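Local coordinates for proteasome accessory factor B/C (PafBC) (Paenarthrobacter aurescens, PDB 6SJ9), which regulates transcription in the bacterial DNA damage response, probably binding DNA through its winged helix-turn-helix domains, at residues A96-L101 / E395-D400. Numbering follows the deposited sequence.
Sequences AESTVL and EGYPDD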
loop_
_atom_site.group_PDB
_atom_site.type_symbol
_atom_site.label_atom_id
_atom_site.label_comp_id
_atom_site.label_asym_id
_atom_site.label_seq_id
_atom_site.Cartn_x
_atom_site.Cartn_y
_atom_site.Cartn_z
ATOM N N ALA A 96 13.422 10.041 -2.947
ATOM C CA ALA A 96 13.761 8.650 -2.724
ATOM C C ALA A 96 13.112 8.144 -1.432
ATOM O O ALA A 96 12.375 7.151 -1.449
ATOM C CB ALA A 96 15.282 8.454 -2.699
ATOM N N GLU A 97 13.334 8.848 -0.314
ATOM C CA GLU A 97 12.733 8.452 0.960
ATOM C C GLU A 97 11.220 8.317 0.876
ATOM O O GLU A 97 10.638 7.422 1.491
ATOM C CB GLU A 97 13.072 9.465 2.054
ATOM C CG GLU A 97 14.504 9.468 2.388
ATOM C CD GLU A 97 14.879 10.629 3.343
ATOM O OE1 GLU A 97 14.143 11.628 3.396
ATOM O OE2 GLU A 97 15.933 10.513 4.003
ATOM N N SER A 98 10.562 9.267 0.207
ATOM C CA SER A 98 9.122 9.231 0.071
ATOM C C SER A 98 8.655 8.039 -0.739
ATOM O O SER A 98 7.584 7.490 -0.455
ATOM C CB SER A 98 8.650 10.515 -0.613
ATOM O OG SER A 98 9.132 11.656 0.088
ATOM N N THR A 99 9.435 7.629 -1.751
ATOM C CA THR A 99 9.024 6.478 -2.550
ATOM C C THR A 99 9.167 5.179 -1.760
ATOM O O THR A 99 8.258 4.358 -1.766
ATOM C CB THR A 99 9.846 6.401 -3.843
ATOM O OG1 THR A 99 9.805 7.667 -4.504
ATOM C CG2 THR A 99 9.301 5.316 -4.773
ATOM N N VAL A 100 10.263 5.021 -1.013
ATOM C CA VAL A 100 10.410 3.865 -0.138
ATOM C C VAL A 100 9.262 3.810 0.846
ATOM O O VAL A 100 8.622 2.771 1.048
ATOM C CB VAL A 100 11.736 3.942 0.624
ATOM C CG1 VAL A 100 11.759 2.794 1.718
ATOM C CG2 VAL A 100 12.876 3.858 -0.316
ATOM N N LEU A 101 8.953 4.960 1.430
ATOM C CA LEU A 101 7.877 5.047 2.401
ATOM C C LEU A 101 6.558 4.592 1.807
ATOM O O LEU A 101 5.673 4.123 2.527
ATOM C CB LEU A 101 7.801 6.480 2.897
ATOM C CG LEU A 101 7.071 6.649 4.192
ATOM C CD1 LEU A 101 7.834 5.890 5.221
ATOM C CD2 LEU A 101 7.048 8.090 4.468
ATOM N N GLU A 395 -3.642 5.192 3.538
ATOM C CA GLU A 395 -3.963 6.153 4.574
ATOM C C GLU A 395 -2.735 6.410 5.430
ATOM O O GLU A 395 -1.865 5.550 5.593
ATOM C CB GLU A 395 -5.104 5.657 5.459
ATOM C CG GLU A 395 -5.756 6.801 6.221
ATOM C CD GLU A 395 -5.776 6.548 7.720
ATOM O OE1 GLU A 395 -6.849 6.174 8.242
ATOM O OE2 GLU A 395 -4.713 6.695 8.368
ATOM N N GLY A 396 -2.657 7.631 5.941
ATOM C CA GLY A 396 -1.523 8.067 6.706
ATOM C C GLY A 396 -0.304 8.393 5.874
ATOM O O GLY A 396 0.703 8.829 6.445
ATOM N N TYR A 397 -0.337 8.110 4.456
ATOM C CA TYR A 397 0.717 8.544 3.541
ATOM C C TYR A 397 0.263 9.875 2.934
ATOM O O TYR A 397 -0.850 9.947 2.402
ATOM C CB TYR A 397 0.961 7.509 2.426
ATOM C CG TYR A 397 2.219 7.822 1.618
ATOM C CD1 TYR A 397 3.476 7.423 2.070
ATOM C CD2 TYR A 397 2.159 8.604 0.460
ATOM C CE1 TYR A 397 4.631 7.738 1.358
ATOM C CE2 TYR A 397 3.313 8.932 -0.255
ATOM C CZ TYR A 397 4.553 8.505 0.209
ATOM O OH TYR A 397 5.710 8.834 -0.483
ATOM N N PRO A 398 1.080 10.926 2.935
ATOM C CA PRO A 398 0.596 12.247 2.481
ATOM C C PRO A 398 0.474 12.363 0.967
ATOM O O PRO A 398 1.245 11.764 0.213
ATOM C CB PRO A 398 1.659 13.214 3.006
ATOM C CG PRO A 398 2.787 12.309 3.531
ATOM C CD PRO A 398 2.522 10.910 3.199
ATOM N N ASP A 399 -0.477 13.208 0.529
ATOM C CA ASP A 399 -0.836 13.295 -0.888
ATOM C C ASP A 399 0.026 14.277 -1.676
ATOM O O ASP A 399 -0.075 14.319 -2.906
ATOM C CB ASP A 399 -2.318 13.685 -1.060
ATOM C CG ASP A 399 -2.674 14.991 -0.369
ATOM O OD1 ASP A 399 -2.155 16.049 -0.785
ATOM O OD2 ASP A 399 -3.454 14.963 0.604
ATOM N N ASP A 400 0.828 15.091 -1.001
ATOM C CA ASP A 400 1.613 16.147 -1.631
ATOM C C ASP A 400 3.107 15.848 -1.553
ATOM O O ASP A 400 3.910 16.737 -1.279
ATOM C CB ASP A 400 1.294 17.506 -1.000
ATOM C CG ASP A 400 1.333 17.490 0.545
ATOM O OD1 ASP A 400 1.874 16.536 1.143
ATOM O OD2 ASP A 400 0.842 18.467 1.165
#
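Tyr397 lies against Ser98 and Leu101 on helix 95-118 and is the residue through which its loop makes this contact. Its one polar link across the contact is a hydrogen bond given by Tyr397 OH to the backbone carbonyl of Ser98. The modelled distance of 2.3 Å from Tyr397 OH to Ser98 O is too short to be taken literally. Ser98 O sits at the hydroxyl edge of the ring, near its plane. The serine's own hydroxyl is bonded to Thr94 O, and Ser98 CB lies 3.4 Å from Tyr397 OH.

The apolar part comes one helical turn on. Leu101 CB lies at the ring edge, in plane, 3.7 Å from Tyr397 CE1, and CG and CD2 follow close to the same carbon. With CG anti to the backbone N (chi1 -170°), the Tyr397 ring is carried out from the loop to the helix, crossing the Leu101 side chain at a slant. CD of Pro398, the next residue, lies over one ring face, 3.5 Å above its plane, offset toward the rim.

Leu101 also packs on Leu93 and Val461. The loop leads from helix 378-389 into hairpin 404-407/410-413, consistent with the wing of a winged helix-turn-helix, and its buried tyrosine joins that domain to a helix from the chain's N-terminal half.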